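Local coordinates for putative hydantoin racemase (Klebsiella pneumoniae subsp. pneumoniae, PDB 3QVL), which probably interconverts the D and L forms of allantoin and other 5-substituted hydantoins, as a racemase of the HyuE family, at residues Ala86-Gln91 against Ala228-Lys233; Glu99-Met104 against Pro199-Val204. One frame throughout, in Å; residues are numbered along the deposited sequence.

Contact 1: Ala86-Gln91 against Ala228-Lys233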
ATOM      1  N   ALA A  86      19.920 -16.027  -9.575  1.00 12.73           N
ATOM      2  CA  ALA A  86      21.291 -15.681  -9.950  1.00 12.81           C
ATOM      3  C   ALA A  86      22.103 -15.189  -8.756  1.00 12.90           C
ATOM      4  O   ALA A  86      23.287 -15.505  -8.634  1.00 12.89           O
ATOM      5  CB  ALA A  86      21.291 -14.636 -11.056  1.00 12.79           C
ATOM      6  N   ARG A  87      21.461 -14.417  -7.881  1.00 12.99           N
ATOM      7  CA  ARG A  87      22.117 -13.895  -6.681  1.00 13.18           C
ATOM      8  C   ARG A  87      22.494 -14.999  -5.695  1.00 13.35           C
ATOM      9  O   ARG A  87      23.495 -14.885  -4.987  1.00 13.32           O
ATOM     10  CB  ARG A  87      21.254 -12.828  -6.007  1.00 13.13           C
ATOM     11  CG  ARG A  87      21.254 -11.515  -6.763  1.00 13.06           C
ATOM     12  CD  ARG A  87      20.437 -10.442  -6.076  1.00 13.02           C
ATOM     13  NE  ARG A  87      20.505  -9.198  -6.837  1.00 12.98           N
ATOM     14  CZ  ARG A  87      19.807  -8.099  -6.570  1.00 13.03           C
ATOM     15  NH1 ARG A  87      18.963  -8.061  -5.545  1.00 13.23           N
ATOM     16  NH2 ARG A  87      19.956  -7.028  -7.336  1.00 12.73           N
ATOM     17  N   GLU A  88      21.695 -16.063  -5.666  1.00 13.58           N
ATOM     18  CA  GLU A  88      22.004 -17.242  -4.860  1.00 13.86           C
ATOM     19  C   GLU A  88      23.227 -17.978  -5.404  1.00 14.07           C
ATOM     20  O   GLU A  88      24.126 -18.342  -4.643  1.00 13.97           O
ATOM     21  CB  GLU A  88      20.809 -18.196  -4.805  1.00 13.82           C
ATOM     22  CG  GLU A  88      19.652 -17.714  -3.943  1.00 14.05           C
ATOM     23  CD  GLU A  88      18.554 -18.756  -3.792  1.00 14.32           C
ATOM     24  OE1 GLU A  88      18.614 -19.804  -4.466  1.00 14.43           O
ATOM     25  OE2 GLU A  88      17.631 -18.530  -2.986  1.00 14.55           O
ATOM     26  N   LEU A  89      23.256 -18.180  -6.720  1.00 14.30           N
ATOM     27  CA  LEU A  89      24.326 -18.939  -7.369  1.00 14.65           C
ATOM     28  C   LEU A  89      25.650 -18.175  -7.435  1.00 14.86           C
ATOM     29  O   LEU A  89      26.712 -18.755  -7.207  1.00 14.89           O
ATOM     30  CB  LEU A  89      23.893 -19.392  -8.772  1.00 14.65           C
ATOM     31  CG  LEU A  89      24.789 -20.369  -9.546  1.00 14.81           C
ATOM     32  CD1 LEU A  89      24.965 -21.692  -8.806  1.00 14.89           C
ATOM     33  CD2 LEU A  89      24.237 -20.612 -10.945  1.00 14.92           C
ATOM     34  N   ALA A  90      25.581 -16.880  -7.740  1.00 15.08           N
ATOM     35  CA  ALA A  90      26.784 -16.061  -7.906  1.00 15.36           C
ATOM     36  C   ALA A  90      27.364 -15.583  -6.578  1.00 15.56           C
ATOM     37  O   ALA A  90      26.642 -15.433  -5.590  1.00 15.56           O
ATOM     38  CB  ALA A  90      26.498 -14.874  -8.814  1.00 15.33           C
ATOM     39  N   GLN A  91      28.676 -15.354  -6.569  1.00 15.80           N
ATOM     40  CA  GLN A  91      29.351 -14.743  -5.428  1.00 16.11           C
ATOM     41  C   GLN A  91      29.341 -13.223  -5.573  1.00 15.93           C
ATOM     42  O   GLN A  91      28.974 -12.506  -4.640  1.00 16.06           O
ATOM     43  CB  GLN A  91      30.786 -15.265  -5.292  1.00 16.31           C
ATOM     44  CG  GLN A  91      31.564 -14.637  -4.137  1.00 17.45           C
ATOM     45  CD  GLN A  91      32.815 -15.412  -3.762  1.00 18.90           C
ATOM     46  OE1 GLN A  91      33.440 -16.063  -4.601  1.00 19.84           O
ATOM     47  NE2 GLN A  91      33.189 -15.339  -2.490  1.00 19.69           N
ATOM     48  N   ALA A 228      21.703 -16.953   0.236  1.00 15.75           N
ATOM     49  CA  ALA A 228      22.802 -17.890   0.436  1.00 15.85           C
ATOM     50  C   ALA A 228      22.908 -18.820  -0.768  1.00 15.96           C
ATOM     51  O   ALA A 228      21.942 -18.979  -1.522  1.00 15.82           O
ATOM     52  CB  ALA A 228      22.580 -18.696   1.708  1.00 15.81           C
ATOM     53  N   PHE A 229      24.079 -19.424  -0.952  1.00 16.16           N
ATOM     54  CA  PHE A 229      24.267 -20.414  -2.009  1.00 16.41           C
ATOM     55  C   PHE A 229      23.194 -21.498  -1.899  1.00 16.61           C
ATOM     56  O   PHE A 229      22.781 -21.842  -0.789  1.00 16.58           O
ATOM     57  CB  PHE A 229      25.668 -21.032  -1.940  1.00 16.42           C
ATOM     58  CG  PHE A 229      26.780 -20.056  -2.216  1.00 16.53           C
ATOM     59  CD1 PHE A 229      26.955 -19.516  -3.488  1.00 16.65           C
ATOM     60  CD2 PHE A 229      27.661 -19.685  -1.204  1.00 16.82           C
ATOM     61  CE1 PHE A 229      27.986 -18.613  -3.746  1.00 16.95           C
ATOM     62  CE2 PHE A 229      28.697 -18.786  -1.453  1.00 16.84           C
ATOM     63  CZ  PHE A 229      28.859 -18.249  -2.725  1.00 16.72           C
ATOM     64  N   PRO A 230      22.725 -22.024  -3.046  1.00 16.85           N
ATOM     65  CA  PRO A 230      21.675 -23.043  -3.028  1.00 17.13           C
ATOM     66  C   PRO A 230      22.051 -24.225  -2.138  1.00 17.45           C
ATOM     67  O   PRO A 230      23.228 -24.586  -2.057  1.00 17.44           O
ATOM     68  CB  PRO A 230      21.595 -23.491  -4.488  1.00 17.10           C
ATOM     69  CG  PRO A 230      22.098 -22.333  -5.264  1.00 16.99           C
ATOM     70  CD  PRO A 230      23.155 -21.704  -4.420  1.00 16.83           C
ATOM     71  N   GLU A 231      21.059 -24.806  -1.467  1.00 17.87           N
ATOM     72  CA  GLU A 231      21.278 -25.982  -0.628  1.00 18.37           C
ATOM     73  C   GLU A 231      21.852 -27.116  -1.473  1.00 18.61           C
ATOM     74  O   GLU A 231      21.435 -27.314  -2.616  1.00 18.63           O
ATOM     75  CB  GLU A 231      19.975 -26.430   0.046  1.00 18.40           C
ATOM     76  CG  GLU A 231      19.279 -25.356   0.889  1.00 18.74           C
ATOM     77  CD  GLU A 231      20.113 -24.873   2.068  1.00 19.36           C
ATOM     78  OE1 GLU A 231      20.778 -25.704   2.725  1.00 19.74           O
ATOM     79  OE2 GLU A 231      20.095 -23.655   2.342  1.00 19.56           O
ATOM     80  N   LYS A 232      22.819 -27.840  -0.913  1.00 18.99           N
ATOM     81  CA  LYS A 232      23.504 -28.910  -1.636  1.00 19.40           C
ATOM     82  C   LYS A 232      22.553 -30.050  -1.985  1.00 19.48           C
ATOM     83  O   LYS A 232      22.009 -30.716  -1.100  1.00 19.51           O
ATOM     84  CB  LYS A 232      24.702 -29.437  -0.837  1.00 19.48           C
ATOM     85  CG  LYS A 232      25.550 -30.452  -1.596  1.00 20.10           C
ATOM     86  CD  LYS A 232      26.686 -30.990  -0.740  1.00 21.00           C
ATOM     87  CE  LYS A 232      27.561 -31.959  -1.523  1.00 21.52           C
ATOM     88  NZ  LYS A 232      26.870 -33.247  -1.821  1.00 22.06           N
ATOM     89  N   LYS A 233      22.354 -30.256  -3.284  1.00 19.65           N
ATOM     90  CA  LYS A 233      21.484 -31.321  -3.782  1.00 19.87           C
ATOM     91  C   LYS A 233      21.816 -31.699  -5.223  1.00 20.01           C
ATOM     92  O   LYS A 233      22.414 -30.914  -5.962  1.00 20.02           O
ATOM     93  CB  LYS A 233      20.005 -30.934  -3.650  1.00 19.84           C
ATOM     94  CG  LYS A 233      19.626 -29.629  -4.333  1.00 19.91           C
ATOM     95  CD  LYS A 233      18.237 -29.173  -3.922  1.00 19.83           C
ATOM     96  CE  LYS A 233      18.243 -28.385  -2.626  1.00 19.77           C
ATOM     97  NZ  LYS A 233      16.869 -27.935  -2.275  1.00 19.52           N
TER
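Glu88, in the last turn of helix 83-89, meets all three leading residues of the 228-233 segment. Its CG lies anti to the carbonyl carbon (chi1 -73°), and the CB-CG part of the side chain passes Ala228 O, with CB 3.6 Å from that oxygen. Beyond CG the chain runs extended, and its carboxylate leaves the contact for a second subunit, where OE1 accepts from the backbone N of Phe49 and OE2 forms a salt bridge with Arg120. The carbonyl O of Glu88 meets Phe229 and Pro230. It takes a nearly straight CA-H...O contact from Phe229 CA (3.4 Å, 163° at the hydrogen). The same Glu88 O lies 3.3 Å from Phe229 CD1, and Pro230 CD touches it at 3.5 Å. Here the helix ends. The extended segment that follows helix 203-216 in the chain is laid across the carbonyls of this C-terminal turn, which lack N-H donors from a following turn; Lys223 NZ supplies bonds to some of them, a weak one to Glu88 O. Leu89 takes part through its carbonyl: its O sits in the plane of the Phe229 ring, at the edge, 3.7 Å from CE1. Ala90 is the first residue to leave helical geometry, and its O approaches the same CE1 obliquely at 3.9 Å. Lys223 NZ donates to Ala90 O and lies in cation-pi contact with Phe229. At Gln91, CB comes within 4.4 Å of Phe229 CZ.

Contact 2: Glu99-Met104 against Pro199-Val204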
ATOM      1  N   GLU A  99      15.826  -3.141 -12.791  1.00 13.94           N
ATOM      2  CA  GLU A  99      16.206  -2.720 -11.448  1.00 14.19           C
ATOM      3  C   GLU A  99      17.087  -1.470 -11.482  1.00 14.25           C
ATOM      4  O   GLU A  99      16.771  -0.465 -10.844  1.00 14.15           O
ATOM      5  CB  GLU A  99      16.927  -3.873 -10.738  1.00 14.24           C
ATOM      6  CG  GLU A  99      17.441  -3.561  -9.336  1.00 14.66           C
ATOM      7  CD  GLU A  99      18.340  -4.656  -8.786  1.00 15.03           C
ATOM      8  OE1 GLU A  99      19.050  -5.316  -9.577  1.00 14.98           O
ATOM      9  OE2 GLU A  99      18.342  -4.858  -7.554  1.00 15.25           O
ATOM     10  N   ALA A 100      18.175  -1.540 -12.247  1.00 14.34           N
ATOM     11  CA  ALA A 100      19.147  -0.450 -12.331  1.00 14.54           C
ATOM     12  C   ALA A 100      18.566   0.828 -12.935  1.00 14.71           C
ATOM     13  O   ALA A 100      18.821   1.920 -12.428  1.00 14.65           O
ATOM     14  CB  ALA A 100      20.371  -0.895 -13.105  1.00 14.53           C
ATOM     15  N   ALA A 101      17.787   0.684 -14.008  1.00 14.90           N
ATOM     16  CA  ALA A 101      17.173   1.828 -14.686  1.00 15.21           C
ATOM     17  C   ALA A 101      16.177   2.560 -13.789  1.00 15.48           C
ATOM     18  O   ALA A 101      16.157   3.792 -13.755  1.00 15.44           O
ATOM     19  CB  ALA A 101      16.504   1.392 -15.980  1.00 15.19           C
ATOM     20  N   MET A 102      15.360   1.793 -13.068  1.00 15.84           N
ATOM     21  CA  MET A 102      14.387   2.350 -12.128  1.00 16.33           C
ATOM     22  C   MET A 102      15.079   3.047 -10.958  1.00 16.52           C
ATOM     23  O   MET A 102      14.666   4.133 -10.548  1.00 16.57           O
ATOM     24  CB  MET A 102      13.446   1.260 -11.608  1.00 16.39           C
ATOM     25  CG  MET A 102      12.476   0.711 -12.642  1.00 16.89           C
ATOM     26  SD  MET A 102      11.570  -0.715 -12.013  1.00 18.08           S
ATOM     27  CE  MET A 102      10.706  -1.249 -13.488  1.00 17.69           C
ATOM     28  N   HIS A 103      16.128   2.413 -10.430  1.00 16.82           N
ATOM     29  CA  HIS A 103      16.936   2.986  -9.350  1.00 17.17           C
ATOM     30  C   HIS A 103      17.537   4.336  -9.745  1.00 17.24           C
ATOM     31  O   HIS A 103      17.470   5.297  -8.974  1.00 17.24           O
ATOM     32  CB  HIS A 103      18.046   2.016  -8.924  1.00 17.28           C
ATOM     33  CG  HIS A 103      17.616   1.012  -7.899  1.00 17.82           C
ATOM     34  ND1 HIS A 103      16.822  -0.074  -8.202  1.00 18.45           N
ATOM     35  CD2 HIS A 103      17.886   0.919  -6.575  1.00 18.25           C
ATOM     36  CE1 HIS A 103      16.612  -0.783  -7.107  1.00 18.62           C
ATOM     37  NE2 HIS A 103      17.245  -0.201  -6.105  1.00 18.61           N
ATOM     38  N   MET A 104      18.110   4.401 -10.948  1.00 17.31           N
ATOM     39  CA  MET A 104      18.707   5.636 -11.468  1.00 17.45           C
ATOM     40  C   MET A 104      17.667   6.726 -11.703  1.00 17.19           C
ATOM     41  O   MET A 104      17.934   7.904 -11.458  1.00 17.12           O
ATOM     42  CB  MET A 104      19.479   5.375 -12.767  1.00 17.69           C
ATOM     43  CG  MET A 104      20.726   4.504 -12.634  1.00 18.87           C
ATOM     44  SD  MET A 104      22.020   5.161 -11.565  1.00 21.83           S
ATOM     45  CE  MET A 104      21.551   4.450  -9.990  1.00 20.95           C
ATOM     46  N   PRO A 199      16.603  13.076 -18.665  1.00 17.80           N
ATOM     47  CA  PRO A 199      17.240  11.767 -18.539  1.00 17.52           C
ATOM     48  C   PRO A 199      16.430  10.665 -19.220  1.00 17.26           C
ATOM     49  O   PRO A 199      15.291  10.394 -18.831  1.00 17.20           O
ATOM     50  CB  PRO A 199      17.287  11.538 -17.022  1.00 17.55           C
ATOM     51  CG  PRO A 199      17.193  12.891 -16.427  1.00 17.67           C
ATOM     52  CD  PRO A 199      16.315  13.670 -17.348  1.00 17.77           C
ATOM     53  N   VAL A 200      17.015  10.069 -20.254  1.00 16.93           N
ATOM     54  CA  VAL A 200      16.467   8.872 -20.880  1.00 16.67           C
ATOM     55  C   VAL A 200      17.432   7.749 -20.527  1.00 16.45           C
ATOM     56  O   VAL A 200      18.582   7.742 -20.973  1.00 16.44           O
ATOM     57  CB  VAL A 200      16.311   9.027 -22.412  1.00 16.67           C
ATOM     58  CG1 VAL A 200      15.675   7.781 -23.016  1.00 16.69           C
ATOM     59  CG2 VAL A 200      15.474  10.260 -22.743  1.00 16.75           C
ATOM     60  N   ILE A 201      16.959   6.814 -19.710  1.00 16.17           N
ATOM     61  CA  ILE A 201      17.842   5.888 -19.006  1.00 15.89           C
ATOM     62  C   ILE A 201      17.844   4.476 -19.585  1.00 15.69           C
ATOM     63  O   ILE A 201      16.792   3.850 -19.742  1.00 15.59           O
ATOM     64  CB  ILE A 201      17.528   5.869 -17.484  1.00 15.94           C
ATOM     65  CG1 ILE A 201      17.730   7.271 -16.897  1.00 15.92           C
ATOM     66  CG2 ILE A 201      18.404   4.849 -16.750  1.00 15.94           C
ATOM     67  CD1 ILE A 201      16.933   7.547 -15.649  1.00 16.05           C
ATOM     68  N   ASP A 202      19.044   4.001 -19.905  1.00 15.46           N
ATOM     69  CA  ASP A 202      19.272   2.622 -20.311  1.00 15.27           C
ATOM     70  C   ASP A 202      19.752   1.812 -19.113  1.00 15.01           C
ATOM     71  O   ASP A 202      20.745   2.165 -18.469  1.00 14.96           O
ATOM     72  CB  ASP A 202      20.304   2.562 -21.443  1.00 15.37           C
ATOM     73  CG  ASP A 202      20.996   1.213 -21.540  1.00 15.55           C
ATOM     74  OD1 ASP A 202      20.300   0.176 -21.547  1.00 16.04           O
ATOM     75  OD2 ASP A 202      22.241   1.193 -21.616  1.00 16.25           O
ATOM     76  N   GLY A 203      19.044   0.722 -18.831  1.00 14.73           N
ATOM     77  CA  GLY A 203      19.368  -0.152 -17.711  1.00 14.41           C
ATOM     78  C   GLY A 203      20.667  -0.923 -17.849  1.00 14.20           C
ATOM     79  O   GLY A 203      21.292  -1.263 -16.846  1.00 14.13           O
ATOM     80  N   VAL A 204      21.067  -1.211 -19.088  1.00 14.01           N
ATOM     81  CA  VAL A 204      22.317  -1.932 -19.352  1.00 13.89           C
ATOM     82  C   VAL A 204      23.511  -1.149 -18.808  1.00 13.78           C
ATOM     83  O   VAL A 204      24.271  -1.658 -17.981  1.00 13.71           O
ATOM     84  CB  VAL A 204      22.511  -2.239 -20.863  1.00 13.87           C
ATOM     85  CG1 VAL A 204      23.858  -2.909 -21.112  1.00 13.92           C
ATOM     86  CG2 VAL A 204      21.378  -3.114 -21.384  1.00 13.93           C
TER
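Ile201 faces helix 97-108 with both branches of its side chain. From CB, the CG2 methyl projects anti to the backbone N and settles against the helix backbone, 3.9 Å from Ala101 CA and equally near Ala101 O; it also reaches Ala101 CB and, at 4.2 Å, Met104 CB. On the other branch, CG1 lies anti to the carbonyl carbon (chi1 -60°), and CD1 beyond it meets Met104 C at 4.1 Å. Two residues on, the backbone itself is the partner: Ala101 CB rests 3.7 Å from Gly203 CA, and Ala100 CB lies 3.9 Å from Gly203 O. With small residues on both sides, the two segments approach to 4.2 Å between Ala101 CA and Gly203 CA. Gly203 opens helix 203-216, whose N-cap is Asp202, its OD1 accepting a weak bond from Val204 N. The contact is buried, made by van der Waals contact of methyl groups with side chains and backbone, with Gly203 about 9 Å from the bound hydantoin-5-acetic acid. In the alpha/beta Asp/Glu/hydantoin racemase fold, helix 97-108 packs on strand 177-180 where Ala101 touches Val179, receives Ile201 of the neighbouring parallel strand 200-201, and meets helix 203-216 where Ala100 and Met104 touch Ala206.

How the contacts relate
After strands 2-7, 31-36 and 72-75 the chain reaches helix 83-89, the opening side of contact 1, then passes through strand 94-96 into helix 97-108, the opening side of contact 2. Contact 2 closes its loop when strand 200-201 and the start of helix 203-216 return to that helix; contact 1 closes only later, at 228-233. The smaller loop is therefore nested inside the larger. Contact 2 ties helix 97-108 to the sheet containing strands 112-116 and 177-180, whereas contact 1 ties the C-terminal tail to helix 83-89, which lies against strands 72-75 and 94-96 of the other sheet. Although their centres are 27 Å apart, Arg87 NH2 and Glu99 OE2 join them in a 2.7 Å salt bridge.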